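Local atomic coordinates of D-glycero-beta-D-manno-heptose-1,7-bisphosphate 7-phosphatase (Mesorhizobium loti, PDB entry 2O2X), a protein that removes the C-7 phosphate from D-glycero-beta-D-manno-heptose 1,7-bisphosphate to give the 1-phosphate, a magnesium-dependent step of ADP-heptose biosynthesis. Residues 30-35 / 71-76; 62-67 / 204-209; 75-80 / 110-115; 89-94 / 115-120. All coordinates share one frame; numbering follows the deposited sequence.

Contact 1 (30-35 / 71-76); sequences HLPALF and AGIPVV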
# COMPACT_ATOMS: atom_id res chain seq x y z
N HIS A 30 7.55 13.15 10.96
CA HIS A 30 8.56 13.33 9.90
C HIS A 30 9.38 12.07 9.62
O HIS A 30 10.55 12.15 9.23
CB HIS A 30 9.46 14.55 10.17
CG HIS A 30 9.96 15.21 8.91
ND1 HIS A 30 9.11 15.81 8.00
CD2 HIS A 30 11.21 15.39 8.43
CE1 HIS A 30 9.82 16.31 7.01
NE2 HIS A 30 11.10 16.07 7.25
N LEU A 31 8.75 10.91 9.79
CA LEU A 31 9.34 9.64 9.38
C LEU A 31 8.96 9.36 7.92
O LEU A 31 7.83 9.68 7.50
CB LEU A 31 8.84 8.48 10.22
CG LEU A 31 9.35 8.39 11.66
CD1 LEU A 31 8.66 7.24 12.37
CD2 LEU A 31 10.86 8.24 11.64
N PRO A 32 9.84 8.69 7.19
CA PRO A 32 9.42 8.08 5.93
C PRO A 32 8.55 6.88 6.19
O PRO A 32 8.59 6.32 7.28
CB PRO A 32 10.74 7.61 5.30
CG PRO A 32 11.82 8.03 6.20
CD PRO A 32 11.23 8.35 7.52
N ALA A 33 7.74 6.53 5.20
CA ALA A 33 6.88 5.35 5.27
C ALA A 33 7.24 4.38 4.17
O ALA A 33 7.83 4.76 3.15
CB ALA A 33 5.43 5.74 5.11
N LEU A 34 6.86 3.14 4.40
CA LEU A 34 6.83 2.11 3.37
C LEU A 34 5.39 1.96 2.94
O LEU A 34 4.57 1.43 3.69
CB LEU A 34 7.38 0.77 3.88
CG LEU A 34 7.30 -0.40 2.87
CD1 LEU A 34 8.12 -0.14 1.66
CD2 LEU A 34 7.73 -1.68 3.56
N PHE A 35 5.09 2.43 1.74
CA PHE A 35 3.77 2.25 1.13
C PHE A 35 3.74 0.94 0.36
O PHE A 35 4.63 0.67 -0.43
CB PHE A 35 3.44 3.39 0.16
CG PHE A 35 3.19 4.74 0.82
CD1 PHE A 35 1.94 5.04 1.37
CD2 PHE A 35 4.19 5.70 0.90
CE1 PHE A 35 1.69 6.27 1.96
CE2 PHE A 35 3.93 6.93 1.50
CZ PHE A 35 2.68 7.20 2.03
N ALA A 71 12.64 -1.53 11.81
CA ALA A 71 13.25 -0.23 11.62
C ALA A 71 12.41 0.91 12.22
O ALA A 71 12.86 2.06 12.23
CB ALA A 71 13.51 0.00 10.16
N GLY A 72 11.19 0.60 12.68
CA GLY A 72 10.31 1.61 13.24
C GLY A 72 9.69 2.56 12.23
O GLY A 72 9.28 3.64 12.60
N ILE A 73 9.57 2.08 10.98
CA ILE A 73 9.03 2.80 9.82
C ILE A 73 7.57 2.38 9.63
O ILE A 73 7.31 1.18 9.55
CB ILE A 73 9.88 2.43 8.55
CG1 ILE A 73 11.29 3.03 8.72
CG2 ILE A 73 9.24 2.85 7.24
CD1 ILE A 73 11.26 4.49 9.11
N PRO A 74 6.63 3.35 9.60
CA PRO A 74 5.24 2.92 9.40
C PRO A 74 5.04 2.24 8.04
O PRO A 74 5.62 2.68 7.02
CB PRO A 74 4.44 4.22 9.48
CG PRO A 74 5.42 5.28 9.25
CD PRO A 74 6.74 4.81 9.71
N VAL A 75 4.22 1.20 8.04
CA VAL A 75 3.82 0.49 6.84
C VAL A 75 2.39 0.85 6.51
O VAL A 75 1.48 0.66 7.31
CB VAL A 75 4.00 -1.02 7.00
CG1 VAL A 75 3.51 -1.75 5.76
CG2 VAL A 75 5.49 -1.38 7.33
N VAL A 76 2.19 1.42 5.33
CA VAL A 76 0.91 1.98 4.92
C VAL A 76 0.41 1.27 3.68
O VAL A 76 1.05 1.29 2.63
CB VAL A 76 1.00 3.50 4.65
CG1 VAL A 76 -0.34 4.05 4.23
CG2 VAL A 76 1.54 4.24 5.90
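Phe-35 and Val-76 lie side by side on one face of the sheet, pointing the same way, so that ring atoms CD1 and CE1 of Phe-35 run alongside Val-76. Phe-35 CD1 approaches Val-76 CB at 3.7 Å and CE1 lies by Val-76 CG1. Phe-35 CG is anti to the carbonyl carbon (chi1 -70°), which leaves the ring on the backbone N side. Helix 141-150 packs on this pair through Ala-146. On the other face Leu-34 and Val-75 form a looser couple, Leu-34 CD2 standing 4.4 Å from Val-75 CG2, with Ala-68 of helix 62-71 against both. The two strands are thus parallel neighbours at the heart of a beta-alpha-beta unit of the HAD phosphatase core, helix 62-71 being the connection between strand 34-36 and strand 75-80. Leu-34 is gripped at both its backbone polar atoms: its N donates to Pro-74 O over 2.9 Å, almost along the C=O axis, and its O receives Val-76 N in the carbonyl plane with an N-H...O angle of 171°. Upstream the pairing gives way to side-chain packing. Gly-72, in a Schellman motif that ends helix 62-71, turns the chain toward the strand, and Leu-31 CD1 lies 3.7 Å from Gly-72 O. Leu-31 also crosses Pro-74 obliquely, its CD1 near Pro-74 CD. Pro-32 O is buried without a polar partner in the model; Ile-73 CG2 comes to it at 3.5 Å and Pro-74 CD at 3.4 Å.

Contact 2 (62-67 / 204-209); sequences LPAIAT and DLLAAI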
# COMPACT_ATOMS: atom_id res chain seq x y z
N LEU A 62 7.04 -10.60 2.82
CA LEU A 62 7.13 -10.60 4.28
C LEU A 62 8.48 -10.06 4.82
O LEU A 62 8.47 -9.34 5.82
CB LEU A 62 6.85 -12.00 4.84
CG LEU A 62 5.42 -12.50 4.57
CD1 LEU A 62 5.24 -13.96 4.95
CD2 LEU A 62 4.39 -11.64 5.29
N PRO A 63 9.63 -10.37 4.17
CA PRO A 63 10.87 -9.74 4.64
C PRO A 63 10.83 -8.21 4.63
O PRO A 63 11.42 -7.56 5.48
CB PRO A 63 11.92 -10.28 3.67
CG PRO A 63 11.36 -11.59 3.25
CD PRO A 63 9.91 -11.32 3.08
N ALA A 64 10.17 -7.64 3.64
CA ALA A 64 10.08 -6.16 3.58
C ALA A 64 9.25 -5.59 4.71
O ALA A 64 9.64 -4.58 5.31
CB ALA A 64 9.51 -5.73 2.23
N ILE A 65 8.11 -6.19 4.99
CA ILE A 65 7.29 -5.73 6.09
C ILE A 65 8.04 -5.90 7.42
O ILE A 65 8.08 -4.98 8.22
CB ILE A 65 5.91 -6.45 6.12
CG1 ILE A 65 5.16 -6.27 4.80
CG2 ILE A 65 5.05 -5.90 7.25
CD1 ILE A 65 3.87 -7.02 4.73
N ALA A 66 8.64 -7.07 7.62
CA ALA A 66 9.42 -7.30 8.84
C ALA A 66 10.54 -6.27 9.02
O ALA A 66 10.77 -5.74 10.11
CB ALA A 66 10.01 -8.69 8.81
N THR A 67 11.25 -5.97 7.94
CA THR A 67 12.34 -5.00 7.98
C THR A 67 11.85 -3.61 8.37
O THR A 67 12.45 -2.96 9.20
CB THR A 67 13.11 -4.99 6.63
OG1 THR A 67 13.70 -6.28 6.42
CG2 THR A 67 14.17 -3.98 6.61
N ASP A 204 17.89 -5.16 -2.50
CA ASP A 204 18.00 -3.73 -2.79
C ASP A 204 16.91 -2.99 -2.02
O ASP A 204 17.15 -1.94 -1.44
CB ASP A 204 17.85 -3.41 -4.29
CG ASP A 204 18.89 -4.12 -5.16
OD1 ASP A 204 20.04 -4.26 -4.73
OD2 ASP A 204 18.52 -4.54 -6.29
N LEU A 205 15.68 -3.50 -2.08
CA LEU A 205 14.61 -2.88 -1.32
C LEU A 205 14.86 -2.87 0.19
O LEU A 205 14.66 -1.84 0.85
CB LEU A 205 13.27 -3.58 -1.63
CG LEU A 205 12.06 -3.26 -0.75
CD1 LEU A 205 11.75 -1.80 -0.89
CD2 LEU A 205 10.86 -4.12 -1.12
N LEU A 206 15.30 -4.00 0.75
CA LEU A 206 15.58 -4.09 2.17
C LEU A 206 16.67 -3.10 2.57
O LEU A 206 16.55 -2.47 3.62
CB LEU A 206 15.91 -5.52 2.64
CG LEU A 206 14.84 -6.58 2.34
CD1 LEU A 206 15.14 -7.84 3.12
CD2 LEU A 206 13.43 -6.10 2.66
N ALA A 207 17.71 -2.96 1.75
CA ALA A 207 18.75 -1.99 2.06
C ALA A 207 18.18 -0.59 2.11
O ALA A 207 18.52 0.23 2.99
CB ALA A 207 19.87 -2.07 1.05
N ALA A 208 17.28 -0.29 1.18
CA ALA A 208 16.66 1.04 1.13
C ALA A 208 15.80 1.33 2.38
O ALA A 208 15.81 2.45 2.89
CB ALA A 208 15.86 1.17 -0.14
N ILE A 209 15.08 0.32 2.86
CA ILE A 209 14.25 0.45 4.07
C ILE A 209 15.16 0.63 5.28
O ILE A 209 14.92 1.51 6.11
CB ILE A 209 13.37 -0.78 4.27
CG1 ILE A 209 12.33 -0.87 3.16
CG2 ILE A 209 12.67 -0.72 5.63
CD1 ILE A 209 11.62 -2.20 3.06
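Leu-206 carries the contact between two nearly parallel helical segments, whose axes approach to 9.7 Å with 10° between their directions. Its CB leaves the helix without aiming at residues 62-67, but CG sits anti to the carbonyl carbon (chi1 -57°), and from there both methyls swing across to the neighbouring helix. Leu-206 CD1 lies against the flank of Pro-63, 4.1 Å from Pro-63 CB, and next to Thr-67 OG1. Leu-206 CD2 goes deeper, meeting Ala-64 CA at 3.5 Å, where the small alanine lets the leucine tip close on the backbone itself. The two methyls thus sit among Pro-63, Ala-64 and Thr-67, and the threonine crosses the leucine at about a right angle. Thr-67 presents its hydroxyl to these methyls while OG1 donates to Pro-63 O over 2.8 Å, coming from above the carbonyl plane. That carbonyl also takes the helical bond from Thr-67 N, so two donors grip one oxygen, and the hydroxyl is satisfied within its own helix. This bond holds Thr-67 CG2, anti to the backbone N, toward the other helix, where it meets Ile-209 CG2 at 3.7 Å. Ala-64 CB also touches Leu-205 CD2 at 4.0 Å, and Ile-209 CD1 lies by Ala-64 O. The helices meet by van der Waals packing, mostly of apolar groups. Both lie on the same side of the central sheet: helix 199-211 rests through Leu-205 on Val-160 and Trp-179 of strands 158-161 and 177-181, whereas Ile-65 of helix 62-71 turns away to Leu-105 of helix 91-107.

Contact 3 (75-80 / 110-115); sequences VVVVTN and VFVDMV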
# COMPACT_ATOMS: atom_id res chain seq x y z
N VAL A 75 4.22 1.20 8.04
CA VAL A 75 3.82 0.49 6.84
C VAL A 75 2.39 0.85 6.51
O VAL A 75 1.48 0.66 7.31
CB VAL A 75 4.00 -1.02 7.00
CG1 VAL A 75 3.51 -1.75 5.76
CG2 VAL A 75 5.49 -1.38 7.33
N VAL A 76 2.19 1.42 5.33
CA VAL A 76 0.91 1.98 4.92
C VAL A 76 0.41 1.27 3.68
O VAL A 76 1.05 1.29 2.63
CB VAL A 76 1.00 3.50 4.65
CG1 VAL A 76 -0.34 4.05 4.23
CG2 VAL A 76 1.54 4.24 5.90
N VAL A 77 -0.74 0.60 3.82
CA VAL A 77 -1.37 -0.11 2.69
C VAL A 77 -2.21 0.89 1.93
O VAL A 77 -3.03 1.57 2.52
CB VAL A 77 -2.22 -1.28 3.17
CG1 VAL A 77 -2.91 -1.97 1.98
CG2 VAL A 77 -1.35 -2.30 3.94
N VAL A 78 -2.01 0.98 0.62
CA VAL A 78 -2.78 1.91 -0.24
C VAL A 78 -3.31 1.07 -1.41
O VAL A 78 -2.56 0.56 -2.23
CB VAL A 78 -1.96 3.13 -0.74
CG1 VAL A 78 -1.74 4.09 0.39
CG2 VAL A 78 -0.62 2.71 -1.37
N THR A 79 -4.62 0.88 -1.45
CA THR A 79 -5.21 -0.13 -2.36
C THR A 79 -6.42 0.44 -3.09
O THR A 79 -7.31 1.02 -2.47
CB THR A 79 -5.58 -1.44 -1.61
OG1 THR A 79 -6.24 -2.36 -2.48
CG2 THR A 79 -6.48 -1.22 -0.42
N ASN A 80 -6.46 0.25 -4.41
CA ASN A 80 -7.66 0.51 -5.19
C ASN A 80 -8.52 -0.76 -5.12
O ASN A 80 -8.06 -1.88 -5.33
CB ASN A 80 -7.37 0.76 -6.67
CG ASN A 80 -6.68 2.11 -6.99
OD1 ASN A 80 -6.59 3.02 -6.16
ND2 ASN A 80 -6.22 2.25 -8.25
N VAL A 110 4.31 -10.06 11.57
CA VAL A 110 4.49 -8.73 10.96
C VAL A 110 3.16 -7.98 10.98
O VAL A 110 2.09 -8.56 11.23
CB VAL A 110 5.11 -8.80 9.52
CG1 VAL A 110 6.42 -9.63 9.54
CG2 VAL A 110 4.14 -9.39 8.50
N PHE A 111 3.24 -6.68 10.77
CA PHE A 111 2.06 -5.83 10.86
C PHE A 111 2.15 -4.62 9.95
O PHE A 111 3.20 -4.27 9.43
CB PHE A 111 1.86 -5.38 12.31
CG PHE A 111 3.09 -4.98 12.98
CD1 PHE A 111 3.63 -3.73 12.79
CD2 PHE A 111 3.78 -5.88 13.80
CE1 PHE A 111 4.82 -3.35 13.42
CE2 PHE A 111 4.95 -5.50 14.43
CZ PHE A 111 5.48 -4.24 14.24
N VAL A 112 0.99 -3.98 9.79
CA VAL A 112 0.92 -2.70 9.12
C VAL A 112 0.34 -1.67 10.09
O VAL A 112 -0.14 -2.02 11.19
CB VAL A 112 0.10 -2.76 7.82
CG1 VAL A 112 0.56 -3.92 6.92
CG2 VAL A 112 -1.37 -2.85 8.08
N ASP A 113 0.41 -0.40 9.70
CA ASP A 113 0.07 0.73 10.57
C ASP A 113 -1.08 1.60 10.08
O ASP A 113 -1.67 2.37 10.84
CB ASP A 113 1.32 1.54 10.79
CG ASP A 113 2.41 0.69 11.42
OD1 ASP A 113 2.19 0.28 12.60
OD2 ASP A 113 3.41 0.37 10.73
N MSE A 114 -1.43 1.49 8.81
CA MSE A 114 -2.57 2.23 8.28
C MSE A 114 -3.03 1.53 7.00
O MSE A 114 -2.20 0.98 6.25
CB MSE A 114 -2.19 3.68 8.01
CG MSE A 114 -3.32 4.54 7.52
SE MSE A 114 -2.95 6.43 7.41
CE MSE A 114 -3.14 6.85 9.28
N VAL A 115 -4.33 1.55 6.77
CA VAL A 115 -4.91 1.07 5.50
C VAL A 115 -5.76 2.17 4.88
O VAL A 115 -6.67 2.70 5.55
CB VAL A 115 -5.80 -0.17 5.72
CG1 VAL A 115 -6.49 -0.61 4.41
CG2 VAL A 115 -4.98 -1.32 6.31
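The carboxylate of Asp-113 and the ring of Phe-111 are the flat groups here, and Arg-25 engages both: it forms a salt bridge with Asp-113 OD1 and a cation-pi contact with the Phe-111 ring. They stand at the entrance of a parallel strand pair in the Rossmann-like HAD core, where helices 82-85 and 91-107 lie between strand 75-80 and its sheet neighbour 114-118 in the chain. Asp-113 OD2 turns its anti lone pair to Val-75 N and accepts a nearly straight bond of 2.9 Å, the N-H...O angle being 171°. With one oxygen on a strand N-H and the other on an arginine, the carboxylate has its rotation fixed, and the nearby positive charge probably favours its ionised form. Val-75 O is shared: Asp-113 N donates in the carbonyl plane over 2.8 Å, while Met-114 N adds a weak bond. Asp-113 thereby sets its backbone N on the O of Val-75 and its side chain on the N of the same residue. Regular pairing follows, Val-77 N donating to Met-114 O over 2.9 Å. The selenomethionine Met-114 stands beside Val-76 on one face of the sheet and runs off toward Leu-150. Farther along the strand, Thr-79 probably stabilises the phosphoryl group, by analogy with related enzymes. On the face toward helix 91-107, Val-112 crosses Val-75 at about a right angle. Val-112 CG1, anti to the carbonyl carbon, rests against two valine methyls, 3.8 Å from Val-75 CG1 and 3.9 Å from Val-77 CG2.

Contact 4 (89-94 / 115-120); sequences FGWSAF and VLACAY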
# COMPACT_ATOMS: atom_id res chain seq x y z
N PHE A 89 -18.60 -6.55 -5.12
CA PHE A 89 -18.65 -6.69 -3.65
C PHE A 89 -18.77 -5.28 -3.04
O PHE A 89 -18.80 -4.28 -3.75
CB PHE A 89 -17.49 -7.51 -3.09
CG PHE A 89 -16.12 -6.96 -3.43
CD1 PHE A 89 -15.50 -7.33 -4.60
CD2 PHE A 89 -15.43 -6.15 -2.54
CE1 PHE A 89 -14.24 -6.83 -4.92
CE2 PHE A 89 -14.17 -5.66 -2.84
CZ PHE A 89 -13.58 -6.00 -4.04
N GLY A 90 -18.86 -5.23 -1.72
CA GLY A 90 -18.98 -3.99 -0.98
C GLY A 90 -17.94 -3.84 0.11
O GLY A 90 -17.03 -4.66 0.27
N TRP A 91 -18.08 -2.77 0.88
CA TRP A 91 -17.16 -2.48 1.96
C TRP A 91 -17.17 -3.53 3.05
O TRP A 91 -16.17 -3.70 3.71
CB TRP A 91 -17.38 -1.09 2.55
CG TRP A 91 -16.86 0.01 1.66
CD1 TRP A 91 -17.59 1.00 1.11
CD2 TRP A 91 -15.50 0.24 1.25
NE1 TRP A 91 -16.79 1.83 0.36
CE2 TRP A 91 -15.49 1.39 0.44
CE3 TRP A 91 -14.28 -0.43 1.50
CZ2 TRP A 91 -14.32 1.92 -0.12
CZ3 TRP A 91 -13.11 0.09 0.92
CH2 TRP A 91 -13.15 1.25 0.12
N SER A 92 -18.28 -4.25 3.25
CA SER A 92 -18.28 -5.31 4.25
C SER A 92 -17.37 -6.48 3.86
O SER A 92 -16.64 -7.03 4.68
CB SER A 92 -19.70 -5.79 4.52
OG SER A 92 -20.37 -4.78 5.24
N ALA A 93 -17.39 -6.81 2.58
CA ALA A 93 -16.48 -7.83 2.07
C ALA A 93 -15.03 -7.36 2.18
O ALA A 93 -14.14 -8.13 2.57
CB ALA A 93 -16.82 -8.19 0.66
N PHE A 94 -14.76 -6.09 1.83
CA PHE A 94 -13.42 -5.55 2.00
C PHE A 94 -12.98 -5.69 3.46
O PHE A 94 -11.85 -6.07 3.76
CB PHE A 94 -13.34 -4.07 1.58
CG PHE A 94 -12.00 -3.44 1.88
CD1 PHE A 94 -10.92 -3.69 1.04
CD2 PHE A 94 -11.78 -2.69 3.00
CE1 PHE A 94 -9.70 -3.15 1.29
CE2 PHE A 94 -10.56 -2.17 3.29
CZ PHE A 94 -9.51 -2.39 2.43
N VAL A 115 -4.33 1.55 6.77
CA VAL A 115 -4.91 1.07 5.50
C VAL A 115 -5.76 2.17 4.88
O VAL A 115 -6.67 2.70 5.55
CB VAL A 115 -5.80 -0.17 5.72
CG1 VAL A 115 -6.49 -0.61 4.41
CG2 VAL A 115 -4.98 -1.32 6.31
N LEU A 116 -5.50 2.51 3.62
CA LEU A 116 -6.36 3.37 2.81
C LEU A 116 -6.82 2.60 1.59
O LEU A 116 -6.04 1.85 0.99
CB LEU A 116 -5.70 4.68 2.40
CG LEU A 116 -5.09 5.48 3.56
CD1 LEU A 116 -3.64 5.15 3.77
CD2 LEU A 116 -5.16 6.98 3.26
N ALA A 117 -8.09 2.75 1.24
CA ALA A 117 -8.65 2.10 0.09
C ALA A 117 -9.62 3.01 -0.64
O ALA A 117 -10.34 3.81 -0.02
CB ALA A 117 -9.36 0.81 0.49
N CYS A 118 -9.61 2.89 -1.96
CA CYS A 118 -10.43 3.73 -2.85
C CYS A 118 -11.27 2.86 -3.77
O CYS A 118 -10.71 2.10 -4.56
CB CYS A 118 -9.57 4.66 -3.66
SG CYS A 118 -10.62 5.78 -4.67
N ALA A 119 -12.59 3.01 -3.70
CA ALA A 119 -13.54 2.20 -4.48
C ALA A 119 -13.86 2.76 -5.85
O ALA A 119 -14.33 2.02 -6.72
CB ALA A 119 -14.82 2.03 -3.71
N TYR A 120 -13.67 4.06 -6.04
CA TYR A 120 -14.18 4.74 -7.22
C TYR A 120 -13.54 4.24 -8.51
O TYR A 120 -12.31 4.07 -8.59
CB TYR A 120 -13.91 6.23 -7.12
CG TYR A 120 -14.58 6.92 -5.94
CD1 TYR A 120 -15.96 6.87 -5.76
CD2 TYR A 120 -13.83 7.66 -5.02
CE1 TYR A 120 -16.58 7.54 -4.67
CE2 TYR A 120 -14.45 8.33 -3.94
CZ TYR A 120 -15.81 8.26 -3.78
OH TYR A 120 -16.40 8.90 -2.71
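Two aromatic rings from the first turn of helix 91-107 make the tight part of this contact, pressing on a row of small side chains along strand 114-118 and the residue just after it. Ala-117 CB touches both, 3.7 Å from Phe-94 CZ and 3.8 Å from Trp-91 CH2, in the indole plane at its edge. Trp-91 CZ2 reaches past the strand end, to 3.6 Å from Ala-119 CB. The rings also meet: Trp-91 CZ3 stands 3.7 Å above one face of Phe-94, offset toward the rim, so that the indole brings its edge to the phenyl face. The torsions send the rings out on different courses: Phe-94 CG is anti to the backbone N (chi1 174°), Trp-91 CG to the carbonyl carbon (chi1 -75°). Phe-94 and Val-115 approach tip to tip more loosely, Phe-94 CZ to Val-115 CG1 at 4.0 Å, with the valine at the edge of the ring. The backbones stay far apart, the CA atoms of Trp-91 and Ala-119 8.7 Å from each other, so the two aromatic side chains span most of the gap. On the far side of the helix start, Ser-92 is exposed to solvent and Ala-93 partly so. Trp-91 NE1 is satisfied by Pro-15 O. Phe-94 also touches Arg-38, which probably binds substrate, so the contact borders the likely active site. Helix 91-107 thus packs on one face of the sheet, where Trp-18 of strand 17-21 meets both rings, Thr-79 of strand 75-80 touches Phe-94 and Ala-117, and Ile-84 of helix 82-85 borders Trp-91 and Ala-119.

Overall arrangement
Contacts 1 and 3 are side by side in the central sheet, centres about 10 Å apart: both use strand 75-80, which strand 34-36 flanks on one side and strand 114-118 on the other. Contact 4 follows along strand 114-118, sharing Val-115 with contact 3, and lays helix 91-107 on the sheet. Contact 2 joins helix 62-71 to the C-terminal helix 199-211, closing a chain loop that encloses contacts 3 and 4. Its centre is about 27 Å from that of contact 4, across the middle of the chain. Contact 2 ties the C-terminal helix to the HAD core, whose strand 75-80, held by contacts 1 and 3, carries Thr-79 to the presumed phosphate site.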